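Local coordinates for protein acyl-CoA thioesterase (Alicyclobacillus acidocaldarius subsp. acidocaldarius, PDB 3RQB) that probably hydrolyses acyl-CoA thioesters to coenzyme A and the free acid, using a chain built from two hot dog domains, at residues L63-N68 and T106-V111; K50-H55 and Q92-T97; F211-L216 and A259-L264. All coordinates share one frame; numbering follows the deposited sequence.

Contact 1: L63-N68 and T106-V111; sequences LALTVN and TTATAV
Strands 63-68 and 106-111 run antiparallel, with short, nearly straight bonds towards N68. N68 N bonds to T107 O at 2.6 Å, nearly along the C=O axis, and T107 N returns to N68 O at 3.0 Å. T66 and T109 form a second pair, with T66 N to T109 O nearly straight at 169°. The other end is looser. L63 and A64 both face V111 in a classic beta bulge: L63 N holds V111 O at 2.6 Å, while A64 N reaches the same oxygen weakly at 3.3 Å. These are neighbouring strands of the N-terminal hot dog domain. On one face L65 meets L49 of helix 41-53, V67 meets A45, and A108 meets M48. L65 CG is anti to the backbone N (chi1 179°), and CD1 lies 3.9 Å from A108 CB. V67 and T106 cross obliquely, with V67 CG1 3.5 Å from T106 CG2. The opposite face, with T66, N68 and T109, meets the second subunit. N68 OD1 is hydrogen-bonded to T109 OG1 of that subunit, and N68 ND2 weakly to T210 OG1 of its own chain. Without the amide, an alanine here would probably weaken the subunit interface. T66 OG1 bonds to T212 OG1.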
loop_
_atom_site.group_PDB
_atom_site.type_symbol
_atom_site.label_atom_id
_atom_site.label_comp_id
_atom_site.label_asym_id
_atom_site.label_seq_id
_atom_site.Cartn_x
_atom_site.Cartn_y
_atom_site.Cartn_z
ATOM N N LEU B 63 -2.906 -11.763 4.678
ATOM C CA LEU B 63 -3.481 -10.502 5.101
ATOM C C LEU B 63 -3.172 -9.395 4.088
ATOM O O LEU B 63 -4.078 -8.814 3.484
ATOM C CB LEU B 63 -2.958 -10.148 6.486
ATOM C CG LEU B 63 -3.512 -11.155 7.491
ATOM C CD1 LEU B 63 -2.860 -11.047 8.863
ATOM C CD2 LEU B 63 -5.018 -10.988 7.576
ATOM N N ALA B 64 -1.890 -9.091 3.916
ATOM C CA ALA B 64 -1.496 -8.014 3.026
ATOM C C ALA B 64 -0.373 -8.447 2.096
ATOM O O ALA B 64 0.386 -9.364 2.408
ATOM C CB ALA B 64 -1.076 -6.797 3.832
ATOM N N LEU B 65 -0.289 -7.774 0.951
ATOM C CA LEU B 65 0.798 -7.961 0.002
ATOM C C LEU B 65 1.227 -6.634 -0.619
ATOM O O LEU B 65 0.391 -5.834 -1.044
ATOM C CB LEU B 65 0.391 -8.919 -1.113
ATOM C CG LEU B 65 1.508 -9.130 -2.144
ATOM C CD1 LEU B 65 2.842 -9.484 -1.468
ATOM C CD2 LEU B 65 1.143 -10.188 -3.178
ATOM N N THR B 66 2.538 -6.410 -0.657
ATOM C CA THR B 66 3.121 -5.279 -1.359
ATOM C C THR B 66 4.179 -5.834 -2.287
ATOM O O THR B 66 5.109 -6.503 -1.840
ATOM C CB THR B 66 3.780 -4.273 -0.394
ATOM O OG1 THR B 66 2.770 -3.589 0.364
ATOM C CG2 THR B 66 4.617 -3.263 -1.172
ATOM N N VAL B 67 4.010 -5.585 -3.582
ATOM C CA VAL B 67 4.962 -6.036 -4.586
ATOM C C VAL B 67 5.583 -4.829 -5.233
ATOM O O VAL B 67 4.877 -3.939 -5.692
ATOM C CB VAL B 67 4.285 -6.828 -5.724
ATOM C CG1 VAL B 67 5.310 -7.203 -6.790
ATOM C CG2 VAL B 67 3.575 -8.062 -5.199
ATOM N N ASN B 68 6.906 -4.807 -5.279
ATOM C CA ASN B 68 7.630 -3.749 -5.966
ATOM C C ASN B 68 8.315 -4.312 -7.206
ATOM O O ASN B 68 9.069 -5.288 -7.109
ATOM C CB ASN B 68 8.648 -3.129 -5.017
ATOM C CG ASN B 68 8.081 -2.924 -3.630
ATOM O OD1 ASN B 68 8.538 -3.534 -2.657
ATOM N ND2 ASN B 68 7.055 -2.088 -3.534
ATOM N N THR B 106 11.907 -8.641 -9.100
ATOM C CA THR B 106 10.759 -8.225 -8.301
ATOM C C THR B 106 10.938 -8.536 -6.804
ATOM O O THR B 106 11.539 -9.546 -6.457
ATOM C CB THR B 106 9.495 -8.916 -8.847
ATOM O OG1 THR B 106 9.315 -8.529 -10.219
ATOM C CG2 THR B 106 8.264 -8.548 -8.038
ATOM N N THR B 107 10.443 -7.656 -5.927
ATOM C CA THR B 107 10.405 -7.923 -4.481
ATOM C C THR B 107 9.019 -7.702 -3.890
ATOM O O THR B 107 8.207 -6.942 -4.424
ATOM C CB THR B 107 11.417 -7.078 -3.655
ATOM O OG1 THR B 107 10.909 -5.748 -3.439
ATOM C CG2 THR B 107 12.772 -7.036 -4.345
ATOM N N ALA B 108 8.756 -8.374 -2.775
ATOM C CA ALA B 108 7.449 -8.311 -2.154
ATOM C C ALA B 108 7.559 -8.562 -0.662
ATOM O O ALA B 108 8.490 -9.222 -0.200
ATOM C CB ALA B 108 6.508 -9.327 -2.796
ATOM N N THR B 109 6.610 -8.024 0.089
ATOM C CA THR B 109 6.485 -8.357 1.497
ATOM C C THR B 109 5.049 -8.814 1.726
ATOM O O THR B 109 4.117 -8.338 1.070
ATOM C CB THR B 109 6.854 -7.168 2.435
ATOM O OG1 THR B 109 5.945 -6.076 2.229
ATOM C CG2 THR B 109 8.285 -6.691 2.181
ATOM N N ALA B 110 4.869 -9.753 2.644
ATOM C CA ALA B 110 3.537 -10.270 2.909
ATOM C C ALA B 110 3.300 -10.513 4.390
ATOM O O ALA B 110 4.228 -10.814 5.160
ATOM C CB ALA B 110 3.285 -11.551 2.111
ATOM N N VAL B 111 2.040 -10.387 4.778
ATOM C CA VAL B 111 1.653 -10.660 6.137
ATOM C C VAL B 111 0.614 -11.760 6.141
ATOM O O VAL B 111 -0.423 -11.637 5.506
ATOM C CB VAL B 111 1.069 -9.414 6.791
ATOM C CG1 VAL B 111 0.863 -9.654 8.275
ATOM C CG2 VAL B 111 1.998 -8.221 6.556
#

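Contact 2: K50-H55 and Q92-T97; sequences KAAMSH and QHFTLT
The central helix of a hot dog domain lies against its sheet here: the C-terminal part of helix 41-53 and the chain that follows pack on strand 91-100. Alternate strand residues face the helix, and F94 and L96 make the contact. H93 lies on the other face, against F69 of the second subunit. F94 is the first to touch the helix. Its CG is anti to the carbonyl carbon (chi1 -79°), so the ring rises towards the helix. A52 CB sits over one ring face, 3.7 Å from the centroid, in a CH-pi contact. It lies 15° off the ring normal. The ring also uses its edge: F94 CE2 comes 3.8 Å from H55 CG, over a face of the imidazole. This is an edge-to-face pair with planes at 64°. H55 ND1 bonds to E57 N, which should steady the imidazole. The backbone of F94 is paired with A110 and its ring also meets that of F112. T95 turns to the other face and packs on T107 of the second subunit. L96 follows, with its backbone bonded to A108. One methyl, CD2, does the touching: it lies 4.1 Å from A52 CB and 3.8 Å from A51 CB.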
loop_
_atom_site.group_PDB
_atom_site.type_symbol
_atom_site.label_atom_id
_atom_site.label_comp_id
_atom_site.label_asym_id
_atom_site.label_seq_id
_atom_site.Cartn_x
_atom_site.Cartn_y
_atom_site.Cartn_z
ATOM N N LYS B 50 2.021 -17.006 -3.868
ATOM C CA LYS B 50 2.031 -18.456 -3.780
ATOM C C LYS B 50 3.287 -18.907 -3.075
ATOM O O LYS B 50 3.239 -19.804 -2.242
ATOM C CB LYS B 50 1.970 -19.096 -5.163
ATOM C CG LYS B 50 0.692 -18.800 -5.913
ATOM C CD LYS B 50 -0.530 -19.086 -5.052
ATOM C CE LYS B 50 -0.744 -20.578 -4.840
ATOM N NZ LYS B 50 -1.951 -20.836 -3.995
ATOM N N ALA B 51 4.403 -18.256 -3.394
ATOM C CA ALA B 51 5.697 -18.627 -2.830
ATOM C C ALA B 51 5.602 -18.758 -1.320
ATOM O O ALA B 51 5.958 -19.793 -0.769
ATOM C CB ALA B 51 6.748 -17.598 -3.194
ATOM N N ALA B 52 5.104 -17.709 -0.668
ATOM C CA ALA B 52 4.953 -17.691 0.783
ATOM C C ALA B 52 3.861 -18.654 1.202
ATOM O O ALA B 52 3.993 -19.347 2.213
ATOM C CB ALA B 52 4.631 -16.289 1.279
HETATM N N MSE B 53 2.776 -18.692 0.432
HETATM C CA MSE B 53 1.708 -19.653 0.700
HETATM C C MSE B 53 2.199 -21.109 0.696
HETATM O O MSE B 53 1.822 -21.916 1.559
HETATM C CB MSE B 53 0.593 -19.490 -0.314
HETATM C CG MSE B 53 -0.201 -18.234 -0.146
HETATM SE SE MSE B 53 -1.998 -18.574 -0.755
HETATM C CE MSE B 53 -2.570 -19.687 0.754
ATOM N N SER B 54 3.043 -21.427 -0.280
ATOM C CA SER B 54 3.580 -22.772 -0.444
ATOM C C SER B 54 4.734 -23.060 0.509
ATOM O O SER B 54 5.210 -24.197 0.609
ATOM C CB SER B 54 4.054 -22.965 -1.873
ATOM O OG SER B 54 3.137 -22.377 -2.773
ATOM N N HIS B 55 5.191 -22.025 1.201
ATOM C CA HIS B 55 6.243 -22.200 2.177
ATOM C C HIS B 55 5.724 -23.078 3.307
ATOM O O HIS B 55 4.599 -22.893 3.783
ATOM C CB HIS B 55 6.702 -20.850 2.712
ATOM C CG HIS B 55 8.087 -20.869 3.273
ATOM N ND1 HIS B 55 8.391 -21.447 4.489
ATOM C CD2 HIS B 55 9.253 -20.392 2.779
ATOM C CE1 HIS B 55 9.685 -21.313 4.725
ATOM N NE2 HIS B 55 10.228 -20.675 3.703
ATOM N N GLN B 92 2.272 -13.697 10.918
ATOM C CA GLN B 92 3.533 -14.056 10.239
ATOM C C GLN B 92 3.948 -13.112 9.082
ATOM O O GLN B 92 3.124 -12.775 8.228
ATOM C CB GLN B 92 3.423 -15.483 9.706
ATOM C CG GLN B 92 4.745 -16.116 9.335
ATOM C CD GLN B 92 4.561 -17.464 8.676
ATOM O OE1 GLN B 92 3.495 -17.761 8.138
ATOM N NE2 GLN B 92 5.598 -18.290 8.716
ATOM N N HIS B 93 5.226 -12.726 9.030
ATOM C CA HIS B 93 5.716 -11.795 8.003
ATOM C C HIS B 93 6.730 -12.426 7.044
ATOM O O HIS B 93 7.699 -13.048 7.488
ATOM C CB HIS B 93 6.395 -10.586 8.649
ATOM C CG HIS B 93 5.452 -9.601 9.261
ATOM N ND1 HIS B 93 4.814 -9.828 10.462
ATOM C CD2 HIS B 93 5.067 -8.367 8.854
ATOM C CE1 HIS B 93 4.065 -8.782 10.764
ATOM N NE2 HIS B 93 4.199 -7.882 9.806
ATOM N N PHE B 94 6.535 -12.227 5.739
ATOM C CA PHE B 94 7.442 -12.773 4.721
ATOM C C PHE B 94 8.177 -11.702 3.933
ATOM O O PHE B 94 7.640 -10.623 3.684
ATOM C CB PHE B 94 6.678 -13.648 3.724
ATOM C CG PHE B 94 6.378 -15.028 4.230
ATOM C CD1 PHE B 94 5.267 -15.263 5.024
ATOM C CD2 PHE B 94 7.202 -16.095 3.901
ATOM C CE1 PHE B 94 4.990 -16.536 5.495
ATOM C CE2 PHE B 94 6.929 -17.373 4.365
ATOM C CZ PHE B 94 5.821 -17.593 5.168
ATOM N N THR B 95 9.399 -12.017 3.518
ATOM C CA THR B 95 10.170 -11.149 2.624
ATOM C C THR B 95 10.546 -11.935 1.371
ATOM O O THR B 95 11.161 -12.995 1.457
ATOM C CB THR B 95 11.454 -10.619 3.301
ATOM O OG1 THR B 95 11.127 -9.520 4.165
ATOM C CG2 THR B 95 12.462 -10.158 2.252
ATOM N N LEU B 96 10.176 -11.433 0.201
ATOM C CA LEU B 96 10.417 -12.205 -1.011
ATOM C C LEU B 96 11.153 -11.451 -2.097
ATOM O O LEU B 96 11.070 -10.220 -2.218
ATOM C CB LEU B 96 9.117 -12.765 -1.578
ATOM C CG LEU B 96 8.144 -13.356 -0.566
ATOM C CD1 LEU B 96 7.217 -12.267 -0.050
ATOM C CD2 LEU B 96 7.350 -14.468 -1.202
ATOM N N THR B 97 11.884 -12.229 -2.885
ATOM C CA THR B 97 12.738 -11.712 -3.932
ATOM C C THR B 97 12.708 -12.641 -5.138
ATOM O O THR B 97 12.873 -13.855 -4.996
ATOM C CB THR B 97 14.175 -11.598 -3.411
ATOM O OG1 THR B 97 14.168 -10.918 -2.144
ATOM C CG2 THR B 97 15.045 -10.844 -4.400
#

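Contact 3: F211-L216 and A259-L264; sequences FTVYFL and ATTTQL
V213 lies alongside T261, both side chains pointing the same way, and its CG2 meets T261 CG2 at 3.5 Å. V213 CG2 is anti to the backbone N, a position that also brings it to 4.0 Å from A259 CB. V213 and T261 form a non-hydrogen-bonded pair. F211 and Q263 form another on the same face. Their side chains cross obliquely, with the phenyl ring and the carboxamide plane about 70° apart.

The hydrogen-bonded pairs carry the other face. T212 N bonds to T262 O at 2.9 Å, almost straight at 170°, and T262 N answers to T212 O. Y214 N bonds to T260 O at 2.9 Å, nearly along the C=O axis, and T260 N returns to Y214 O at 3.1 Å. Four backbone bonds thus hold the strands together, 171° apart in direction.

T260 is the meeting point of this face. Its CG2 sits between the backbone N and the carbonyl carbon, the crowded position. There it touches Y214 CB at 3.5 Å and L216 CD1 at 3.8 Å. Y214 and T260 lie side by side, while L216 crosses obliquely.

The hydroxyls of this face have partners elsewhere. T262 OG1 is hydrogen-bonded to Y214 OH of the second subunit, and the reciprocal bond joins Y214 OH to T262 OG1 there. T212 and T262 each also pack on their own counterparts in that subunit.

Within the chain, strand 206-215 stands between strand 257-267 of the C-terminal hot dog domain and strand 61-69 of the N-terminal one. V213 packs on L65, and Y214 on A64. F215 meets H182 of helix 182-188 edge-to-face. On the far flank, A259 is backbone-bonded to V250 in strand 243-251.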
loop_
_atom_site.group_PDB
_atom_site.type_symbol
_atom_site.label_atom_id
_atom_site.label_comp_id
_atom_site.label_asym_id
_atom_site.label_seq_id
_atom_site.Cartn_x
_atom_site.Cartn_y
_atom_site.Cartn_z
ATOM N N PHE B 211 2.669 -2.139 -5.958
ATOM C CA PHE B 211 1.291 -2.565 -5.898
ATOM C C PHE B 211 1.044 -3.132 -4.500
ATOM O O PHE B 211 1.794 -3.995 -4.043
ATOM C CB PHE B 211 1.107 -3.611 -6.996
ATOM C CG PHE B 211 -0.218 -4.324 -6.980
ATOM C CD1 PHE B 211 -1.354 -3.736 -7.520
ATOM C CD2 PHE B 211 -0.313 -5.616 -6.477
ATOM C CE1 PHE B 211 -2.572 -4.412 -7.525
ATOM C CE2 PHE B 211 -1.523 -6.294 -6.481
ATOM C CZ PHE B 211 -2.654 -5.692 -7.008
ATOM N N THR B 212 0.015 -2.634 -3.812
ATOM C CA THR B 212 -0.343 -3.165 -2.493
ATOM C C THR B 212 -1.781 -3.678 -2.486
ATOM O O THR B 212 -2.646 -3.127 -3.168
ATOM C CB THR B 212 -0.159 -2.127 -1.349
ATOM O OG1 THR B 212 1.234 -1.871 -1.143
ATOM C CG2 THR B 212 -0.722 -2.657 -0.055
ATOM N N VAL B 213 -2.020 -4.758 -1.742
ATOM C CA VAL B 213 -3.376 -5.285 -1.561
ATOM C C VAL B 213 -3.661 -5.809 -0.143
ATOM O O VAL B 213 -2.904 -6.602 0.425
ATOM C CB VAL B 213 -3.701 -6.401 -2.571
ATOM C CG1 VAL B 213 -2.744 -7.561 -2.391
ATOM C CG2 VAL B 213 -5.137 -6.872 -2.395
ATOM N N TYR B 214 -4.781 -5.376 0.411
ATOM C CA TYR B 214 -5.203 -5.846 1.717
ATOM C C TYR B 214 -6.400 -6.760 1.507
ATOM O O TYR B 214 -7.344 -6.380 0.799
ATOM C CB TYR B 214 -5.623 -4.651 2.573
ATOM C CG TYR B 214 -4.519 -3.658 2.863
ATOM C CD1 TYR B 214 -3.185 -3.971 2.614
ATOM C CD2 TYR B 214 -4.811 -2.419 3.410
ATOM C CE1 TYR B 214 -2.176 -3.071 2.901
ATOM C CE2 TYR B 214 -3.811 -1.511 3.698
ATOM C CZ TYR B 214 -2.497 -1.838 3.444
ATOM O OH TYR B 214 -1.507 -0.930 3.739
ATOM N N PHE B 215 -6.389 -7.960 2.088
ATOM C CA PHE B 215 -7.588 -8.786 1.973
ATOM C C PHE B 215 -8.456 -8.573 3.202
ATOM O O PHE B 215 -8.200 -9.168 4.241
ATOM C CB PHE B 215 -7.217 -10.269 1.953
ATOM C CG PHE B 215 -6.199 -10.634 0.920
ATOM C CD1 PHE B 215 -6.595 -11.091 -0.325
ATOM C CD2 PHE B 215 -4.846 -10.550 1.202
ATOM C CE1 PHE B 215 -5.661 -11.438 -1.287
ATOM C CE2 PHE B 215 -3.905 -10.895 0.250
ATOM C CZ PHE B 215 -4.314 -11.340 -0.999
ATOM N N LEU B 216 -9.558 -7.846 3.047
ATOM C CA LEU B 216 -10.387 -7.467 4.190
ATOM C C LEU B 216 -11.330 -8.591 4.599
ATOM O O LEU B 216 -11.616 -8.793 5.787
ATOM C CB LEU B 216 -11.140 -6.161 3.906
ATOM C CG LEU B 216 -10.171 -4.998 3.681
ATOM C CD1 LEU B 216 -10.762 -3.933 2.767
ATOM C CD2 LEU B 216 -9.720 -4.410 5.017
ATOM N N ALA B 259 -11.421 -7.014 -1.101
ATOM C CA ALA B 259 -10.086 -6.451 -0.911
ATOM C C ALA B 259 -9.990 -4.998 -1.330
ATOM O O ALA B 259 -10.863 -4.469 -2.012
ATOM C CB ALA B 259 -9.055 -7.270 -1.650
ATOM N N THR B 260 -8.910 -4.360 -0.907
ATOM C CA THR B 260 -8.620 -2.997 -1.290
ATOM C C THR B 260 -7.193 -2.972 -1.826
ATOM O O THR B 260 -6.335 -3.727 -1.352
ATOM C CB THR B 260 -8.788 -2.028 -0.096
ATOM O OG1 THR B 260 -8.546 -0.681 -0.523
ATOM C CG2 THR B 260 -7.823 -2.379 1.021
ATOM N N THR B 261 -6.943 -2.134 -2.830
ATOM C CA THR B 261 -5.611 -2.043 -3.413
ATOM C C THR B 261 -5.198 -0.647 -3.752
ATOM O O THR B 261 -6.024 0.211 -4.050
ATOM C CB THR B 261 -5.501 -2.798 -4.735
ATOM O OG1 THR B 261 -6.404 -2.228 -5.685
ATOM C CG2 THR B 261 -5.836 -4.238 -4.531
ATOM N N THR B 262 -3.889 -0.459 -3.746
ATOM C CA THR B 262 -3.273 0.747 -4.254
ATOM C C THR B 262 -2.163 0.392 -5.229
ATOM O O THR B 262 -1.575 -0.700 -5.189
ATOM C CB THR B 262 -2.702 1.609 -3.127
ATOM O OG1 THR B 262 -1.596 0.931 -2.517
ATOM C CG2 THR B 262 -3.769 1.868 -2.081
ATOM N N GLN B 263 -1.893 1.333 -6.114
ATOM C CA GLN B 263 -0.907 1.132 -7.143
ATOM C C GLN B 263 -0.207 2.455 -7.342
ATOM O O GLN B 263 -0.863 3.494 -7.420
ATOM C CB GLN B 263 -1.620 0.736 -8.432
ATOM C CG GLN B 263 -0.794 -0.059 -9.409
ATOM C CD GLN B 263 -1.666 -0.850 -10.358
ATOM O OE1 GLN B 263 -1.460 -0.831 -11.566
ATOM N NE2 GLN B 263 -2.652 -1.548 -9.811
ATOM N N LEU B 264 1.118 2.424 -7.420
ATOM C CA LEU B 264 1.871 3.602 -7.825
ATOM C C LEU B 264 2.437 3.351 -9.211
ATOM O O LEU B 264 3.126 2.356 -9.447
ATOM C CB LEU B 264 2.997 3.915 -6.847
ATOM C CG LEU B 264 3.705 5.228 -7.204
ATOM C CD1 LEU B 264 2.687 6.353 -7.256
ATOM C CD2 LEU B 264 4.855 5.577 -6.244
#

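Along the chain, helix 41-53 opens contact 2 and strand 61-69 then opens contact 1. Strand 91-100 closes contact 2, and strand 103-113 closes contact 1, so the two cross. Together they tie the helix and three strands of the N-terminal hot dog domain. Strands 91-100 and 103-113 are neighbours in the sheet, so the two contacts touch. Contact 3 follows in series. It closes the loop from strand 206-215 to strand 257-267 in the C-terminal domain. Strands 61-69 and 206-215 also pair, and through them contact 1 in the N-terminal domain touches contact 3 in the C-terminal one. Contacts 2 and 3 do not touch; their centres lie about 17 Å apart.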